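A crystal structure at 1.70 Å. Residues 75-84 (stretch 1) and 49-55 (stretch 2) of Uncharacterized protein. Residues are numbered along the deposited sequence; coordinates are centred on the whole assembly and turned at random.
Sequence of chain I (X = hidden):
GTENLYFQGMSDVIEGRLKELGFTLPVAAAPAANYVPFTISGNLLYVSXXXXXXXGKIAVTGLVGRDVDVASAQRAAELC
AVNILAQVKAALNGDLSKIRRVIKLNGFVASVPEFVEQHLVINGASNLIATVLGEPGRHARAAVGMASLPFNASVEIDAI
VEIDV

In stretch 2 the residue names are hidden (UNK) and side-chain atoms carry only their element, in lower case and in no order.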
# COMPACT_ATOMS: atom_id res chain seq x y z
N ARG I 75 -3.93 -19.79 -8.64
CA ARG I 75 -5.09 -19.52 -9.49
C ARG I 75 -5.89 -18.33 -9.01
O ARG I 75 -6.32 -17.52 -9.79
CB ARG I 75 -6.03 -20.70 -9.51
CG ARG I 75 -7.19 -20.57 -10.52
CD ARG I 75 -6.71 -20.44 -11.96
NE ARG I 75 -5.64 -21.41 -12.23
CZ ARG I 75 -5.10 -21.65 -13.42
NH1 ARG I 75 -5.53 -21.03 -14.51
NH2 ARG I 75 -4.11 -22.54 -13.52
N ALA I 76 -6.13 -18.25 -7.71
CA ALA I 76 -6.73 -17.04 -7.14
C ALA I 76 -5.98 -15.76 -7.54
O ALA I 76 -6.60 -14.78 -7.97
CB ALA I 76 -6.84 -17.14 -5.59
N ALA I 77 -4.65 -15.77 -7.43
CA ALA I 77 -3.83 -14.59 -7.74
C ALA I 77 -4.00 -14.21 -9.25
O ALA I 77 -4.17 -13.04 -9.62
CB ALA I 77 -2.37 -14.88 -7.40
N GLU I 78 -4.00 -15.23 -10.09
CA GLU I 78 -4.22 -15.08 -11.55
C GLU I 78 -5.55 -14.40 -11.81
O GLU I 78 -5.61 -13.44 -12.59
CB GLU I 78 -4.21 -16.44 -12.24
CG GLU I 78 -2.82 -17.08 -12.41
CD GLU I 78 -2.84 -18.53 -12.91
OE1 GLU I 78 -3.84 -19.27 -12.73
OE2 GLU I 78 -1.82 -18.95 -13.52
N LEU I 79 -6.61 -14.87 -11.14
CA LEU I 79 -7.94 -14.26 -11.25
C LEU I 79 -7.98 -12.80 -10.79
O LEU I 79 -8.59 -11.94 -11.43
CB LEU I 79 -8.99 -15.12 -10.54
CG LEU I 79 -9.40 -16.43 -11.23
CD1 LEU I 79 -10.34 -17.19 -10.31
CD2 LEU I 79 -10.01 -16.22 -12.64
N CYS I 80 -7.33 -12.51 -9.66
CA CYS I 80 -7.18 -11.14 -9.20
C CYS I 80 -6.54 -10.30 -10.30
O CYS I 80 -7.01 -9.20 -10.59
CB CYS I 80 -6.31 -11.08 -7.92
SG CYS I 80 -7.10 -11.81 -6.48
N ALA I 81 -5.47 -10.83 -10.88
CA ALA I 81 -4.73 -10.15 -11.97
C ALA I 81 -5.61 -9.93 -13.19
O ALA I 81 -5.53 -8.88 -13.80
CB ALA I 81 -3.49 -10.96 -12.35
N VAL I 82 -6.43 -10.89 -13.54
CA VAL I 82 -7.36 -10.73 -14.71
C VAL I 82 -8.39 -9.62 -14.41
O VAL I 82 -8.73 -8.78 -15.26
CB VAL I 82 -8.05 -12.09 -15.07
CG1 VAL I 82 -9.26 -11.90 -16.04
CG2 VAL I 82 -7.03 -13.12 -15.60
N ASN I 83 -8.88 -9.58 -13.17
CA ASN I 83 -9.77 -8.51 -12.77
C ASN I 83 -9.08 -7.16 -12.76
O ASN I 83 -9.67 -6.16 -13.16
CB ASN I 83 -10.43 -8.85 -11.42
CG ASN I 83 -11.51 -9.91 -11.56
OD1 ASN I 83 -11.27 -11.12 -11.40
ND2 ASN I 83 -12.68 -9.47 -11.90
N ILE I 84 -7.81 -7.12 -12.38
CA ILE I 84 -7.03 -5.88 -12.49
C ILE I 84 -7.00 -5.48 -13.96
O ILE I 84 -7.32 -4.35 -14.27
CB ILE I 84 -5.58 -6.01 -11.94
CG1 ILE I 84 -5.59 -6.06 -10.39
CG2 ILE I 84 -4.70 -4.81 -12.37
CD1 ILE I 84 -4.26 -6.47 -9.77
N UNK I 49 -8.32 -2.89 -4.84
CA UNK I 49 -8.08 -4.30 -4.60
C UNK I 49 -9.11 -5.17 -5.27
O UNK I 49 -10.31 -4.98 -5.08
N UNK I 50 -8.63 -6.12 -6.05
CA UNK I 50 -9.46 -7.03 -6.81
C UNK I 50 -9.37 -8.38 -6.15
O UNK I 50 -8.28 -8.79 -5.68
c UNK I 50 -8.96 -7.13 -8.26
n UNK I 50 -11.34 -5.82 -9.56
c UNK I 50 -8.98 -5.80 -9.05
c UNK I 50 -10.33 -5.13 -9.04
o UNK I 50 -10.45 -3.98 -8.61
N UNK I 51 -10.49 -9.08 -6.20
CA UNK I 51 -10.68 -10.38 -5.60
C UNK I 51 -10.70 -11.41 -6.72
O UNK I 51 -10.75 -11.02 -7.90
c UNK I 51 -13.57 -9.34 -3.10
c UNK I 51 -12.01 -10.38 -4.83
c UNK I 51 -11.04 -9.28 -2.77
c UNK I 51 -12.18 -9.25 -3.80
N UNK I 52 -10.63 -12.70 -6.39
CA UNK I 52 -10.55 -13.72 -7.45
C UNK I 52 -11.91 -14.06 -8.07
O UNK I 52 -12.41 -15.17 -7.88
c UNK I 52 -9.89 -14.94 -6.76
c UNK I 52 -10.43 -13.26 -5.04
c UNK I 52 -10.11 -14.71 -5.30
N UNK I 53 -12.47 -13.08 -8.78
CA UNK I 53 -13.81 -13.16 -9.37
C UNK I 53 -13.77 -13.89 -10.70
O UNK I 53 -12.99 -13.54 -11.58
c UNK I 53 -17.11 -11.77 -8.10
c UNK I 53 -14.36 -11.76 -9.66
se UNK I 53 -15.44 -11.58 -7.11
c UNK I 53 -14.38 -10.80 -8.53
N UNK I 54 -14.64 -14.89 -10.84
CA UNK I 54 -14.79 -15.65 -12.07
C UNK I 54 -16.30 -15.91 -12.17
O UNK I 54 -16.89 -16.42 -11.23
c UNK I 54 -13.82 -17.62 -13.37
c UNK I 54 -12.87 -18.81 -13.37
o UNK I 54 -12.85 -19.59 -12.39
c UNK I 54 -14.01 -16.96 -12.00
o UNK I 54 -12.16 -19.00 -14.40
N UNK I 55 -16.92 -15.50 -13.28
CA UNK I 55 -18.38 -15.64 -13.47
C UNK I 55 -19.18 -15.00 -12.37
O UNK I 55 -20.19 -15.54 -11.92
o UNK I 55 -17.98 -17.73 -14.57
c UNK I 55 -18.76 -17.11 -13.57

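Position 49 has backbone atoms alone. With no side-chain atom modelled it is glycine, Gly49; it lies in a strand that enters from earlier in the chain and makes no contact with the helix of residues 75-84. A CB here would point away from the helix, so glycine is compatible with the contact without being required by it.

Position 50 carries three carbons in a row, the third bearing one oxygen and one nitrogen. That is a primary amide on a two-carbon arm, hence glutamine, Gln50. Its CA-to-CB bond points toward the helix, and the arm suits the place because its methylene carbons can pack against an apolar neighbour: CG lies 3.7 Å from CG1 of Ile84. The amide ends near Asn83, but its orientation in the model is doubtful, so the packing of the aliphatic part is the firmer evidence.

At position 51 there are four carbons, forked at the second, and no heteroatom: leucine, Leu51. The CA-to-CB bond points away from the helix, so the branched bulk is not fitted against it; the nearest approach of the side chain is CB of Leu51 to SG of Cys80, 5.4 Å. What faces the helix here is main chain, with C of Leu51 3.6 Å from SG of Cys80.

Position 52 has three carbons that close a ring onto the backbone N, which identifies proline, Pro52. The ring is compact and apolar, and it fits a surface of small and aliphatic groups: its CB is 3.9 Å from CB of Ala76 and also 3.9 Å from CB of Leu79, while CD lies 3.9 Å from SG of Cys80. Ring closure restricts phi, here -81°, and leaves the nitrogen without a proton to donate.

Position 53 shows two carbons, a selenium and a terminal carbon, unbranched. This is methionine present as selenomethionine, Met53. The flexible chain suits a place where it must fold: all three chi angles are m, the CA-to-CB bond runs sideways and the end leads away, while CB lies beside the side-chain amide of Asn83. The backbone turns tightly just before it, where N of Met53 donates a hydrogen bond to O of Leu51 at 2.8 Å.

Position 54 has three carbons, the third carrying two oxygens: a carboxylate on a two-carbon arm, glutamate, Glu54. Its extended chain (chi1 and chi2 both t) brings CD within 3.9 Å of CD2 of Leu79, and an exposed setting suits its charge.

Position 55 has one carbon followed by one oxygen, so it is serine, Ser55. It is exposed and out of reach of the helix, a comfortable place for a small hydroxyl.

The contact buries 478 Å² in all. The closest CA-CA approach joins Cys80 and Pro52, 4.6 Å. Leu79 and Asn83, one turn apart, both direct CA-to-CB toward the segment, the Asn83 amide lying against the backbone of Met53, and Ile84 adds its aliphatic chain beside Gln50. Proline thus sits against the helix while its neighbours extend the contact along it.

Stretch 2, residues 49-55: GQLPMES
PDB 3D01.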